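Local structure of Ctr9 protein (Myceliophthora thermophila, 6AF0) at residues D610-R615 against Q640-D645; T600-L605 against T616-I621. The protein probably binds RNA polymerase II complexes as the tetratricopeptide-repeat scaffold subunit of the Paf1 transcription elongation complex. All coordinates share one frame; numbering follows the deposited sequence.

Contact 1 of 2, residues D610-R615 against Q640-D645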
loop_
_atom_site.group_PDB
_atom_site.type_symbol
_atom_site.label_atom_id
_atom_site.label_comp_id
_atom_site.label_asym_id
_atom_site.label_seq_id
_atom_site.Cartn_x
_atom_site.Cartn_y
_atom_site.Cartn_z
ATOM N N ASP A 610 1.871 -14.632 -39.708
ATOM C CA ASP A 610 0.866 -15.365 -38.928
ATOM C C ASP A 610 0.429 -14.612 -37.672
ATOM O O ASP A 610 -0.432 -15.108 -36.940
ATOM C CB ASP A 610 1.412 -16.719 -38.533
ATOM C CG ASP A 610 2.892 -16.696 -38.353
ATOM O OD1 ASP A 610 3.565 -16.004 -39.153
ATOM O OD2 ASP A 610 3.393 -17.373 -37.432
ATOM N N TYR A 611 1.040 -13.443 -37.413
ATOM C CA TYR A 611 0.535 -12.488 -36.400
ATOM C C TYR A 611 -0.732 -11.862 -36.940
ATOM O O TYR A 611 -0.681 -10.996 -37.812
ATOM C CB TYR A 611 1.549 -11.389 -36.096
ATOM C CG TYR A 611 1.284 -10.656 -34.791
ATOM C CD1 TYR A 611 0.799 -9.357 -34.784
ATOM C CD2 TYR A 611 1.536 -11.259 -33.564
ATOM C CE1 TYR A 611 0.575 -8.676 -33.598
ATOM C CE2 TYR A 611 1.311 -10.584 -32.371
ATOM C CZ TYR A 611 0.828 -9.286 -32.396
ATOM O OH TYR A 611 0.583 -8.571 -31.243
ATOM N N THR A 612 -1.871 -12.302 -36.419
ATOM C CA THR A 612 -3.139 -12.107 -37.118
ATOM C C THR A 612 -3.774 -10.756 -36.863
ATOM O O THR A 612 -4.370 -10.175 -37.774
ATOM C CB THR A 612 -4.125 -13.231 -36.791
ATOM O OG1 THR A 612 -4.066 -13.534 -35.393
ATOM C CG2 THR A 612 -3.741 -14.453 -37.554
ATOM N N ASP A 613 -3.624 -10.257 -35.633
ATOM C CA ASP A 613 -4.121 -8.930 -35.260
ATOM C C ASP A 613 -3.612 -7.884 -36.263
ATOM O O ASP A 613 -4.320 -6.926 -36.603
ATOM C CB ASP A 613 -3.730 -8.574 -33.807
ATOM C CG ASP A 613 -4.713 -9.176 -32.740
ATOM O OD1 ASP A 613 -5.770 -9.766 -33.097
ATOM O OD2 ASP A 613 -4.434 -9.057 -31.524
ATOM N N ALA A 614 -2.397 -8.085 -36.763
ATOM C CA ALA A 614 -1.869 -7.208 -37.799
ATOM C C ALA A 614 -2.722 -7.245 -39.052
ATOM O O ALA A 614 -3.145 -6.217 -39.541
ATOM C CB ALA A 614 -0.445 -7.570 -38.134
ATOM N N ARG A 615 -2.985 -8.431 -39.573
ATOM C CA ARG A 615 -3.757 -8.526 -40.800
ATOM C C ARG A 615 -5.221 -8.166 -40.582
ATOM O O ARG A 615 -5.878 -7.697 -41.505
ATOM C CB ARG A 615 -3.626 -9.910 -41.438
ATOM C CG ARG A 615 -4.507 -10.069 -42.685
ATOM C CD ARG A 615 -4.105 -11.229 -43.583
ATOM N NE ARG A 615 -2.656 -11.360 -43.687
ATOM C CZ ARG A 615 -2.000 -12.518 -43.770
ATOM N NH1 ARG A 615 -2.651 -13.682 -43.768
ATOM N NH2 ARG A 615 -0.674 -12.515 -43.858
ATOM N N GLN A 640 -11.811 -16.752 -43.697
ATOM C CA GLN A 640 -11.507 -18.107 -44.155
ATOM C C GLN A 640 -10.186 -18.518 -43.525
ATOM O O GLN A 640 -10.167 -19.382 -42.650
ATOM C CB GLN A 640 -11.492 -18.201 -45.699
ATOM C CG GLN A 640 -10.852 -19.453 -46.324
ATOM C CD GLN A 640 -11.097 -20.765 -45.571
ATOM O OE1 GLN A 640 -10.172 -21.311 -44.965
ATOM N NE2 GLN A 640 -12.328 -21.289 -45.630
ATOM N N GLU A 641 -9.102 -17.846 -43.913
ATOM C CA GLU A 641 -7.762 -18.219 -43.452
ATOM C C GLU A 641 -7.630 -18.277 -41.955
ATOM O O GLU A 641 -6.713 -18.912 -41.463
ATOM C CB GLU A 641 -6.707 -17.263 -43.977
ATOM C CG GLU A 641 -6.240 -17.613 -45.373
ATOM C CD GLU A 641 -5.257 -16.606 -45.912
ATOM O OE1 GLU A 641 -4.426 -16.084 -45.128
ATOM O OE2 GLU A 641 -5.324 -16.341 -47.130
ATOM N N ASN A 642 -8.528 -17.626 -41.223
ATOM C CA ASN A 642 -8.317 -17.444 -39.780
ATOM C C ASN A 642 -9.590 -17.395 -38.928
ATOM O O ASN A 642 -9.758 -16.499 -38.105
ATOM C CB ASN A 642 -7.462 -16.186 -39.553
ATOM C CG ASN A 642 -6.352 -16.436 -38.576
ATOM O OD1 ASN A 642 -6.598 -16.592 -37.380
ATOM N ND2 ASN A 642 -5.124 -16.553 -39.086
ATOM N N PRO A 643 -10.442 -18.419 -39.052
ATOM C CA PRO A 643 -11.868 -18.366 -38.690
ATOM C C PRO A 643 -12.276 -18.459 -37.221
ATOM O O PRO A 643 -13.479 -18.420 -36.937
ATOM C CB PRO A 643 -12.461 -19.580 -39.427
ATOM C CG PRO A 643 -11.311 -20.298 -40.057
ATOM C CD PRO A 643 -10.048 -19.771 -39.457
ATOM N N SER A 644 -11.333 -18.593 -36.297
ATOM C CA SER A 644 -11.725 -18.746 -34.894
ATOM C C SER A 644 -11.162 -17.675 -33.968
ATOM O O SER A 644 -11.187 -17.838 -32.735
ATOM C CB SER A 644 -11.323 -20.125 -34.379
ATOM O OG SER A 644 -10.013 -20.108 -33.829
ATOM N N ASP A 645 -10.657 -16.588 -34.547
ATOM C CA ASP A 645 -10.162 -15.488 -33.733
ATOM C C ASP A 645 -11.314 -14.550 -33.412
ATOM O O ASP A 645 -11.872 -13.932 -34.315
ATOM C CB ASP A 645 -9.053 -14.731 -34.462
ATOM C CG ASP A 645 -8.298 -13.770 -33.550
ATOM O OD1 ASP A 645 -8.936 -13.008 -32.775
ATOM O OD2 ASP A 645 -7.050 -13.785 -33.623
#
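Thr-612 lays its methyl CG2 against the side-chain amide of Asn-642, the CG2 atom lying 3.4 Å from CG and 3.6 Å from OD1 of Asn-642. This is a surface contact in a tetratricopeptide-repeat solenoid: the Thr-612 to Arg-615 turn meets the C-terminal end of helix 630-641 and the type I turn, Asn-642 to Asp-645, that leads to helix 646-662. The Thr-612 methyl is anti to the carbonyl carbon, while OG1 sits between the backbone N and that carbon (chi1 42°). From there OG1 makes a weak hydrogen bond of 3.5 Å to OD2 of Asp-645. The other oxygen of this carboxylate, OD1, takes a weak bond from the backbone N of Glu-647, with Asp-645 at the N-cap of helix 646-662. One turn further on, NH1 of Arg-615 forms a salt bridge of 3.3 Å with OE1 of Glu-641. OE1 lies at the guanidinium edge, near its plane, but the carboxylate is turned 83° from that plane; OE2 is paired with Lys-637. Asp-613 sends OD2 to a basic side chain of another protein's chain, which probably offsets the repulsion between its OD1 and Asp-645 OD2, 4.3 Å apart.

Contact 2 of 2, residues T600-L605 against T616-I621; sequences TYEQLL and TRLAYI
Tyr-601 and Leu-618 form the apolar centre of this buried contact, their side chains sliding past each other in opposite directions. CB of Tyr-601 is 4.0 Å from CG of Leu-618, and Leu-618 CD2 comes obliquely to the ring. CD1 of Ile-621 sits at the ring edge, in its plane, 3.8 Å from Tyr-601 CE2. Leu-605 and Leu-618 meet tip to tip through their CD1 methyls. The second kind of contact is between the ring and the aliphatic start of an arginine. CB of Arg-617 is 3.5 Å from CE2 of Tyr-601, and Arg-617 CG is 3.5 Å from Tyr-601 OH. The guanidinium and ring planes are 51° apart. No hydrogen bond links the two segments; instead both polar ends converge on Glu-589 of helix 573-591, Tyr-601 OH by a hydrogen bond and Arg-617 NH2 by a salt bridge. An alanine in place of Tyr-601 would probably open a gap beside Arg-617 CB and Ile-621 CD1 and leave Glu-589 without its phenol partner. The axes of segments 600-605 and 616-621 approach to 10.7 Å with N-to-C directions 146° apart, a roughly antiparallel pair as expected of neighbouring helices in a tetratricopeptide-repeat solenoid.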
loop_
_atom_site.group_PDB
_atom_site.type_symbol
_atom_site.label_atom_id
_atom_site.label_comp_id
_atom_site.label_asym_id
_atom_site.label_seq_id
_atom_site.Cartn_x
_atom_site.Cartn_y
_atom_site.Cartn_z
ATOM N N THR A 600 4.203 -0.737 -42.191
ATOM C CA THR A 600 4.789 -1.303 -40.978
ATOM C C THR A 600 4.143 -2.645 -40.637
ATOM O O THR A 600 4.845 -3.595 -40.288
ATOM C CB THR A 600 4.677 -0.370 -39.752
ATOM O OG1 THR A 600 3.340 -0.360 -39.276
ATOM C CG2 THR A 600 5.089 1.044 -40.070
ATOM N N TYR A 601 2.809 -2.703 -40.724
ATOM C CA TYR A 601 2.068 -3.960 -40.565
ATOM C C TYR A 601 2.606 -4.998 -41.535
ATOM O O TYR A 601 2.951 -6.109 -41.151
ATOM C CB TYR A 601 0.578 -3.765 -40.844
ATOM C CG TYR A 601 -0.226 -3.107 -39.739
ATOM C CD1 TYR A 601 0.107 -3.255 -38.399
ATOM C CD2 TYR A 601 -1.374 -2.378 -40.040
ATOM C CE1 TYR A 601 -0.653 -2.653 -37.405
ATOM C CE2 TYR A 601 -2.133 -1.794 -39.050
ATOM C CZ TYR A 601 -1.764 -1.924 -37.751
ATOM O OH TYR A 601 -2.533 -1.311 -36.815
ATOM N N GLU A 602 2.704 -4.602 -42.795
ATOM C CA GLU A 602 3.240 -5.462 -43.831
ATOM C C GLU A 602 4.665 -5.942 -43.566
ATOM O O GLU A 602 4.949 -7.116 -43.742
ATOM C CB GLU A 602 3.194 -4.739 -45.168
ATOM C CG GLU A 602 1.786 -4.368 -45.586
ATOM C CD GLU A 602 1.611 -4.339 -47.080
ATOM O OE1 GLU A 602 2.244 -3.484 -47.751
ATOM O OE2 GLU A 602 0.827 -5.185 -47.564
ATOM N N GLN A 603 5.552 -5.047 -43.140
ATOM C CA GLN A 603 6.937 -5.422 -42.859
ATOM C C GLN A 603 6.994 -6.408 -41.717
ATOM O O GLN A 603 7.719 -7.383 -41.765
ATOM C CB GLN A 603 7.775 -4.203 -42.509
ATOM C CG GLN A 603 9.245 -4.526 -42.276
ATOM C CD GLN A 603 9.570 -4.990 -40.858
ATOM O OE1 GLN A 603 8.699 -5.043 -39.978
ATOM N NE2 GLN A 603 10.842 -5.325 -40.631
ATOM N N LEU A 604 6.241 -6.116 -40.669
ATOM C CA LEU A 604 6.057 -7.043 -39.551
ATOM C C LEU A 604 5.522 -8.389 -40.028
ATOM O O LEU A 604 5.902 -9.432 -39.493
ATOM C CB LEU A 604 5.084 -6.450 -38.524
ATOM C CG LEU A 604 4.501 -7.451 -37.522
ATOM C CD1 LEU A 604 5.607 -8.011 -36.636
ATOM C CD2 LEU A 604 3.412 -6.804 -36.691
ATOM N N LEU A 605 4.611 -8.343 -41.002
ATOM C CA LEU A 605 4.015 -9.552 -41.585
ATOM C C LEU A 605 4.986 -10.311 -42.495
ATOM O O LEU A 605 5.065 -11.537 -42.440
ATOM C CB LEU A 605 2.722 -9.236 -42.357
ATOM C CG LEU A 605 1.411 -8.996 -41.585
ATOM C CD1 LEU A 605 0.266 -8.765 -42.560
ATOM C CD2 LEU A 605 1.055 -10.129 -40.637
ATOM N N THR A 616 -5.726 -8.385 -39.368
ATOM C CA THR A 616 -7.077 -7.941 -38.999
ATOM C C THR A 616 -7.195 -6.417 -39.111
ATOM O O THR A 616 -8.174 -5.911 -39.665
ATOM C CB THR A 616 -7.470 -8.363 -37.576
ATOM O OG1 THR A 616 -7.140 -9.750 -37.336
ATOM C CG2 THR A 616 -8.954 -8.115 -37.352
ATOM N N ARG A 617 -6.199 -5.695 -38.593
ATOM C CA ARG A 617 -6.113 -4.232 -38.795
ATOM C C ARG A 617 -5.950 -3.894 -40.269
ATOM O O ARG A 617 -6.530 -2.939 -40.760
ATOM C CB ARG A 617 -4.978 -3.598 -37.976
ATOM C CG ARG A 617 -5.224 -3.598 -36.468
ATOM C CD ARG A 617 -6.594 -3.053 -36.070
ATOM N NE ARG A 617 -6.877 -1.756 -36.673
ATOM C CZ ARG A 617 -7.915 -0.978 -36.359
ATOM N NH1 ARG A 617 -8.797 -1.335 -35.449
ATOM N NH2 ARG A 617 -8.075 0.182 -36.955
ATOM N N LEU A 618 -5.171 -4.691 -40.986
ATOM C CA LEU A 618 -5.018 -4.480 -42.420
ATOM C C LEU A 618 -6.374 -4.583 -43.088
ATOM O O LEU A 618 -6.736 -3.745 -43.881
ATOM C CB LEU A 618 -4.021 -5.464 -43.039
ATOM C CG LEU A 618 -2.546 -5.053 -42.933
ATOM C CD1 LEU A 618 -1.653 -6.189 -43.395
ATOM C CD2 LEU A 618 -2.227 -3.781 -43.717
ATOM N N ALA A 619 -7.146 -5.590 -42.713
ATOM C CA ALA A 619 -8.434 -5.841 -43.350
ATOM C C ALA A 619 -9.457 -4.746 -43.034
ATOM O O ALA A 619 -10.363 -4.467 -43.838
ATOM C CB ALA A 619 -8.962 -7.201 -42.940
ATOM N N TYR A 620 -9.312 -4.121 -41.872
ATOM C CA TYR A 620 -10.189 -3.025 -41.523
ATOM C C TYR A 620 -9.738 -1.801 -42.337
ATOM O O TYR A 620 -10.569 -1.126 -42.980
ATOM C CB TYR A 620 -10.191 -2.764 -40.007
ATOM C CG TYR A 620 -10.811 -1.439 -39.647
ATOM C CD1 TYR A 620 -12.187 -1.246 -39.741
ATOM C CD2 TYR A 620 -10.015 -0.364 -39.273
ATOM C CE1 TYR A 620 -12.755 -0.014 -39.438
ATOM C CE2 TYR A 620 -10.566 0.861 -38.968
ATOM C CZ TYR A 620 -11.928 1.041 -39.046
ATOM O OH TYR A 620 -12.434 2.286 -38.734
ATOM N N ILE A 621 -8.427 -1.531 -42.318
ATOM C CA ILE A 621 -7.836 -0.445 -43.127
ATOM C C ILE A 621 -8.375 -0.564 -44.566
ATOM O O ILE A 621 -8.726 0.423 -45.231
ATOM C CB ILE A 621 -6.284 -0.513 -43.137
ATOM C CG1 ILE A 621 -5.671 0.079 -41.861
ATOM C CG2 ILE A 621 -5.723 0.227 -44.337
ATOM C CD1 ILE A 621 -4.171 -0.118 -41.752
#

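Both contacts use helix 612-625, and their centres lie 11 Å apart. Contact 2 joins its middle to the preceding helix 594-607, whereas contact 1 joins its first turn to the end of helix 630-641 and the following turn. The segments alternate along the chain: 600-605, 610-615, 616-621, then 640-645. Leu-605 connects the two sites, its CD2 packing 3.9 Å from CB of Ala-614. Contact 2 is buried and largely apolar, contact 1 mostly polar and at the surface, although Thr-616 and Ala-619 also pack on Leu-638 of helix 630-641. Such neighbour-to-neighbour packing builds the repeat superhelix, and chains of other proteins in the assembly reach residues of both contacts, consistent with a scaffold.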